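Long-range contacts in vanadium-dependent haloperoxidase (Zobellia galactanivorans, PDB 4CIT), which probably catalyses the vanadate-dependent oxidation of iodide by hydrogen peroxide: residues A[339-344]-A[356-361]; A[333-338]-A[362-367]. All coordinates share one frame; numbering follows the deposited sequence. Where two conformers were deposited one is given.

Contact 1 (A[339-344]-A[356-361]); sequences RPETVI and LQTPPF. With VO4 (vanadate ion), chain F.
R339 reaches across from the N-cap of helix 340-347 to the loop at T358-F361, a worked example of how one arginine joins a backbone to a bound anion. NE and NH2 grip the carbonyl of F361 side-on, with R339 NE 2.9 Å from F361 O, and this oxygen lies almost in the guanidinium plane. The NE bond runs nearly along the C=O axis (164°), whereas NH2 approaches from above the carbonyl plane. NH1 and NH2 also donate to one modelled vanadate, R339 NH1 standing 3.0 Å from its O4, and NH1 has a further acceptor in the carbonyl of I423.

Packing holds the arm in place. Its bend at chi2 (-83°) sets CD 3.5 Å from T358 CG2, P359 CD covers one guanidinium face toward the rim, and R339 NH2 lies 3.3 Å from F361 CD1.

A second polar pair meets tip to tip: T358 OG1 points to E341 OE2 as a probable donor, though the very short modelled distance is doubtful. Two waters bridge these residues more soundly, one linking E341 N to T358 OG1, the other T358 N to E341 OE2.

R339 and R418 both line the vanadate pocket, consistent with the paired arginines of the PAP2 signature. Gripping F361 O fixes the guanidinium's rotation and turns NH1 and NH2 to the anion, whose negative charge the group would probably stabilise.

Contact 2 (A[333-338]-A[362-367]); sequences YRSNLI and PEYTSG. With VO4 (vanadate ion), chain D; VO4 (vanadate ion), chain E.
The oxygen of one water is gripped by three groups where S335 and L337 meet Y364: it donates to S335 OG (2.7 Å) and accepts from L337 N and Y364 N. S335 OG also bonds the carbonyl of E331, one helical turn back. The water sits between the C-terminal end of helix 307-335 and the loop running into the TSGH sequence (T365 to H368), which matches the PSGH motif of the PAP2 family except for its first residue. Beside it, E363 N donates to L337 O at 3.1 Å, in the carbonyl plane and on a lone pair.

Apolar contacts flank this polar core. P362 crosses Y333 at about a right angle, its CG over one ring face, 4.1 Å from the centroid, in a CH-pi contact, while the Y333 hydroxyl bonds to the carbonyl of I202. An alanine in place of Y333 would probably open a gap beneath P362 and leave the I202 carbonyl without this donor. L337 and E363 lie side by side, L337 CD2 3.3 Å from E363 OE1; OE2 accepts from H424 ND1 and Y425 N, making E363 a second-shell partner of the pocket histidine.

S366 OG, at the N-cap of helix 367-383, bonds O2 of one modelled vanadate, and G367 N donates to O3 of another at 2.9 Å (160°).

The centres of the two contacts lie about 11 Å apart, and contact 1 is nested within the loop closed by contact 2. Residues 333-338 take in the last turn of helix 307-335 and the loop beyond it, which runs directly into 339-344; residues 356-361 run into 362-367, ahead of helix 367-383. All four segments belong to the PAP2 region of the sequence. The contacts touch directly, with R339 NH2 3.4 Å from P362 O and V343 CG2 3.5 Å from I338 CG2. Both donate hydrogen bonds to vanadate ions modelled close together, so the nesting brings R339 and the start of helix 367-383 to the same pocket.

Contact 1 (A[339-344]-A[356-361])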
loop_
_atom_site.group_PDB
_atom_site.type_symbol
_atom_site.label_atom_id
_atom_site.label_comp_id
_atom_site.label_asym_id
_atom_site.label_seq_id
_atom_site.Cartn_x
_atom_site.Cartn_y
_atom_site.Cartn_z
ATOM N N ARG A 339 17.558 -15.141 0.807
ATOM C CA ARG A 339 17.476 -14.362 1.992
ATOM C C ARG A 339 18.662 -14.599 2.909
ATOM O O ARG A 339 19.295 -15.664 2.871
ATOM C CB ARG A 339 16.162 -14.673 2.726
ATOM C CG ARG A 339 14.970 -14.196 1.978
ATOM C CD ARG A 339 14.738 -12.703 2.260
ATOM N NE ARG A 339 13.452 -12.269 1.673
ATOM C CZ ARG A 339 12.759 -11.217 2.064
ATOM N NH1 ARG A 339 13.229 -10.351 2.953
ATOM N NH2 ARG A 339 11.624 -10.922 1.440
ATOM N N PRO A 340 19.035 -13.571 3.717
ATOM C CA PRO A 340 20.194 -13.617 4.558
ATOM C C PRO A 340 20.263 -14.827 5.526
ATOM O O PRO A 340 21.368 -15.446 5.616
ATOM C CB PRO A 340 20.109 -12.305 5.348
ATOM C CG PRO A 340 19.390 -11.378 4.499
ATOM C CD PRO A 340 18.358 -12.255 3.798
ATOM N N GLU A 341 19.148 -15.197 6.168
ATOM C CA GLU A 341 19.226 -16.327 7.112
ATOM C C GLU A 341 19.662 -17.621 6.457
ATOM O O GLU A 341 20.366 -18.431 7.095
ATOM C CB GLU A 341 17.915 -16.540 7.878
ATOM C CG GLU A 341 16.744 -17.048 7.085
ATOM C CD GLU A 341 15.618 -17.446 8.064
ATOM O OE1 GLU A 341 15.694 -18.482 8.783
ATOM O OE2 GLU A 341 14.711 -16.649 8.241
ATOM N N THR A 342 19.193 -17.880 5.249
ATOM C CA THR A 342 19.522 -19.098 4.487
ATOM C C THR A 342 21.051 -19.220 4.273
ATOM O O THR A 342 21.647 -20.260 4.591
ATOM C CB THR A 342 18.816 -19.073 3.157
ATOM O OG1 THR A 342 17.415 -18.714 3.379
ATOM C CG2 THR A 342 18.933 -20.438 2.483
ATOM N N VAL A 343 21.703 -18.131 3.856
ATOM C CA VAL A 343 23.121 -18.166 3.571
ATOM C C VAL A 343 23.892 -18.214 4.871
ATOM O O VAL A 343 24.856 -18.992 5.011
ATOM C CB VAL A 343 23.603 -16.928 2.743
ATOM C CG1 VAL A 343 25.012 -17.173 2.273
ATOM C CG2 VAL A 343 22.670 -16.715 1.518
ATOM N N ILE A 344 23.412 -17.483 5.842
ATOM C CA ILE A 344 24.121 -17.472 7.140
ATOM C C ILE A 344 24.017 -18.869 7.782
ATOM O O ILE A 344 25.051 -19.383 8.292
ATOM C CB ILE A 344 23.609 -16.347 8.082
ATOM C CG1 ILE A 344 24.050 -14.935 7.552
ATOM C CG2 ILE A 344 24.072 -16.636 9.504
ATOM C CD1 ILE A 344 23.152 -13.881 8.115
ATOM N N LEU A 356 13.538 -10.515 13.046
ATOM C CA LEU A 356 12.186 -10.762 12.508
ATOM C C LEU A 356 12.175 -12.073 11.747
ATOM O O LEU A 356 13.165 -12.437 11.144
ATOM C CB LEU A 356 11.812 -9.662 11.549
ATOM C CG LEU A 356 11.786 -8.260 12.177
ATOM C CD1 LEU A 356 11.453 -7.240 11.086
ATOM C CD2 LEU A 356 10.845 -8.100 13.345
ATOM N N GLN A 357 11.009 -12.688 11.645
ATOM C CA GLN A 357 10.825 -13.793 10.740
ATOM C C GLN A 357 10.955 -13.340 9.279
ATOM O O GLN A 357 10.445 -12.277 8.937
ATOM C CB GLN A 357 9.438 -14.374 10.960
ATOM C CG GLN A 357 9.191 -15.626 10.142
ATOM C CD GLN A 357 7.861 -16.344 10.512
ATOM O OE1 GLN A 357 6.919 -16.503 9.655
ATOM N NE2 GLN A 357 7.801 -16.811 11.785
ATOM N N THR A 358 11.560 -14.176 8.430
ATOM C CA THR A 358 11.784 -13.800 7.045
ATOM C C THR A 358 10.510 -14.000 6.268
ATOM O O THR A 358 9.917 -15.037 6.396
ATOM C CB THR A 358 12.926 -14.659 6.428
ATOM O OG1 THR A 358 14.125 -14.490 7.246
ATOM C CG2 THR A 358 13.177 -14.141 5.012
ATOM N N PRO A 359 10.052 -12.978 5.531
ATOM C CA PRO A 359 8.907 -13.143 4.705
ATOM C C PRO A 359 9.081 -14.066 3.549
ATOM O O PRO A 359 10.162 -14.204 3.003
ATOM C CB PRO A 359 8.631 -11.732 4.229
ATOM C CG PRO A 359 9.342 -10.829 5.182
ATOM C CD PRO A 359 10.549 -11.613 5.483
ATOM N N PRO A 360 7.977 -14.710 3.099
ATOM C CA PRO A 360 8.084 -15.729 2.095
ATOM C C PRO A 360 8.128 -15.275 0.664
ATOM O O PRO A 360 7.237 -15.565 -0.110
ATOM C CB PRO A 360 6.819 -16.578 2.334
ATOM C CG PRO A 360 5.813 -15.568 2.795
ATOM C CD PRO A 360 6.599 -14.551 3.621
ATOM N N PHE A 361 9.195 -14.596 0.276
ATOM C CA PHE A 361 9.381 -14.134 -1.063
ATOM C C PHE A 361 10.823 -13.705 -1.248
ATOM O O PHE A 361 11.523 -13.442 -0.201
ATOM C CB PHE A 361 8.389 -13.055 -1.526
ATOM C CG PHE A 361 8.011 -12.062 -0.494
ATOM C CD1 PHE A 361 8.797 -10.960 -0.259
ATOM C CD2 PHE A 361 6.849 -12.224 0.213
ATOM C CE1 PHE A 361 8.442 -9.996 0.636
ATOM C CE2 PHE A 361 6.469 -11.307 1.148
ATOM C CZ PHE A 361 7.286 -10.193 1.403
HETATM O O4 VO4 F . 10.930 -8.480 3.215
HETATM O O HOH W 1 16.768 -13.466 6.648
HETATM O O HOH W 2 12.524 -16.748 9.562
#

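Contact 2 (A[333-338]-A[362-367])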
loop_
_atom_site.group_PDB
_atom_site.type_symbol
_atom_site.label_atom_id
_atom_site.label_comp_id
_atom_site.label_asym_id
_atom_site.label_seq_id
_atom_site.Cartn_x
_atom_site.Cartn_y
_atom_site.Cartn_z
ATOM N N TYR A 333 11.238 -11.304 -8.550
ATOM C CA TYR A 333 11.162 -12.536 -9.299
ATOM C C TYR A 333 12.069 -12.528 -10.539
ATOM O O TYR A 333 12.331 -13.560 -11.084
ATOM C CB TYR A 333 9.692 -13.015 -9.511
ATOM C CG TYR A 333 9.088 -13.478 -8.271
ATOM C CD1 TYR A 333 9.243 -14.774 -7.807
ATOM C CD2 TYR A 333 8.332 -12.619 -7.486
ATOM C CE1 TYR A 333 8.717 -15.189 -6.627
ATOM C CE2 TYR A 333 7.814 -13.023 -6.294
ATOM C CZ TYR A 333 7.979 -14.335 -5.828
ATOM O OH TYR A 333 7.372 -14.754 -4.675
ATOM N N ARG A 334 12.662 -11.397 -10.886
ATOM C CA ARG A 334 13.751 -11.338 -11.867
ATOM C C ARG A 334 15.032 -11.804 -11.219
ATOM O O ARG A 334 15.710 -12.694 -11.748
ATOM C CB ARG A 334 13.886 -9.940 -12.463
ATOM C CG ARG A 334 15.160 -9.672 -13.292
ATOM C CD ARG A 334 15.345 -8.266 -13.851
ATOM N NE ARG A 334 14.201 -7.946 -14.660
ATOM C CZ ARG A 334 13.175 -7.205 -14.261
ATOM N NH1 ARG A 334 13.148 -6.543 -13.093
ATOM N NH2 ARG A 334 12.170 -7.079 -15.096
ATOM N N SER A 335 15.407 -11.232 -10.084
ATOM C CA SER A 335 16.689 -11.514 -9.440
ATOM C C SER A 335 16.611 -12.821 -8.562
ATOM O O SER A 335 17.623 -13.520 -8.382
ATOM C CB SER A 335 17.154 -10.299 -8.646
ATOM O OG SER A 335 16.228 -9.925 -7.675
ATOM N N ASN A 336 15.418 -13.081 -8.018
ATOM C CA ASN A 336 15.117 -14.270 -7.262
ATOM C C ASN A 336 16.242 -14.634 -6.276
ATOM O O ASN A 336 16.819 -15.713 -6.328
ATOM C CB ASN A 336 14.833 -15.407 -8.237
ATOM C CG ASN A 336 14.261 -16.631 -7.557
ATOM O OD1 ASN A 336 13.447 -16.557 -6.648
ATOM N ND2 ASN A 336 14.659 -17.777 -8.046
ATOM N N LEU A 337 16.546 -13.677 -5.405
ATOM C CA LEU A 337 17.701 -13.726 -4.503
ATOM C C LEU A 337 17.419 -14.322 -3.167
ATOM O O LEU A 337 16.466 -13.971 -2.495
ATOM C CB LEU A 337 18.237 -12.315 -4.345
ATOM C CG LEU A 337 19.602 -12.201 -3.645
ATOM C CD1 LEU A 337 20.767 -12.858 -4.425
ATOM C CD2 LEU A 337 19.896 -10.703 -3.358
ATOM N N ILE A 338 18.350 -15.184 -2.727
ATOM C CA ILE A 338 18.301 -15.824 -1.428
ATOM C C ILE A 338 18.320 -14.840 -0.258
ATOM O O ILE A 338 18.978 -13.796 -0.332
ATOM C CB ILE A 338 19.545 -16.757 -1.396
ATOM C CG1 ILE A 338 19.448 -17.804 -0.290
ATOM C CG2 ILE A 338 20.834 -15.939 -1.357
ATOM C CD1 ILE A 338 20.407 -18.997 -0.619
ATOM N N PRO A 362 11.310 -13.660 -2.500
ATOM C CA PRO A 362 12.694 -13.313 -2.731
ATOM C C PRO A 362 13.089 -11.926 -2.204
ATOM O O PRO A 362 12.254 -11.057 -1.918
ATOM C CB PRO A 362 12.847 -13.389 -4.242
ATOM C CG PRO A 362 11.831 -14.391 -4.619
ATOM C CD PRO A 362 10.688 -14.058 -3.761
ATOM N N GLU A 363 14.370 -11.748 -2.075
ATOM C CA GLU A 363 14.986 -10.659 -1.300
ATOM C C GLU A 363 15.073 -9.266 -1.968
ATOM O O GLU A 363 14.977 -8.242 -1.241
ATOM C CB GLU A 363 16.329 -11.107 -0.798
ATOM C CG GLU A 363 16.894 -10.242 0.298
ATOM C CD GLU A 363 17.574 -9.004 -0.132
ATOM O OE1 GLU A 363 18.098 -8.911 -1.279
ATOM O OE2 GLU A 363 17.672 -8.115 0.746
ATOM N N TYR A 364 15.245 -9.171 -3.272
ATOM C CA TYR A 364 15.735 -7.908 -3.848
ATOM C C TYR A 364 14.738 -7.395 -4.882
ATOM O O TYR A 364 14.419 -8.132 -5.773
ATOM C CB TYR A 364 17.080 -8.159 -4.537
ATOM C CG TYR A 364 17.759 -6.950 -5.131
ATOM C CD1 TYR A 364 18.532 -6.111 -4.399
ATOM C CD2 TYR A 364 17.573 -6.640 -6.491
ATOM C CE1 TYR A 364 19.170 -5.020 -4.976
ATOM C CE2 TYR A 364 18.193 -5.580 -7.086
ATOM C CZ TYR A 364 18.984 -4.772 -6.335
ATOM O OH TYR A 364 19.656 -3.738 -6.907
ATOM N N THR A 365 14.266 -6.191 -4.836
ATOM C CA THR A 365 14.496 -5.164 -3.794
ATOM C C THR A 365 13.453 -5.317 -2.671
ATOM O O THR A 365 12.513 -6.143 -2.765
ATOM C CB THR A 365 14.332 -3.766 -4.432
ATOM O OG1 THR A 365 13.125 -3.805 -5.231
ATOM C CG2 THR A 365 15.566 -3.367 -5.219
ATOM N N SER A 366 13.630 -4.601 -1.558
ATOM C CA SER A 366 12.772 -4.657 -0.391
ATOM C C SER A 366 11.441 -3.930 -0.615
ATOM O O SER A 366 11.464 -2.761 -1.020
ATOM C CB SER A 366 13.462 -3.971 0.778
ATOM O OG SER A 366 12.519 -3.588 1.809
ATOM N N GLY A 367 10.327 -4.664 -0.432
ATOM C CA GLY A 367 9.028 -4.109 -0.519
ATOM C C GLY A 367 8.780 -2.920 0.382
ATOM O O GLY A 367 8.224 -1.890 -0.042
HETATM O O2 VO4 D . 11.121 -5.385 3.096
HETATM O O3 VO4 E . 10.843 -7.240 0.716
HETATM O O HOH W 3 15.101 -11.186 -5.546
#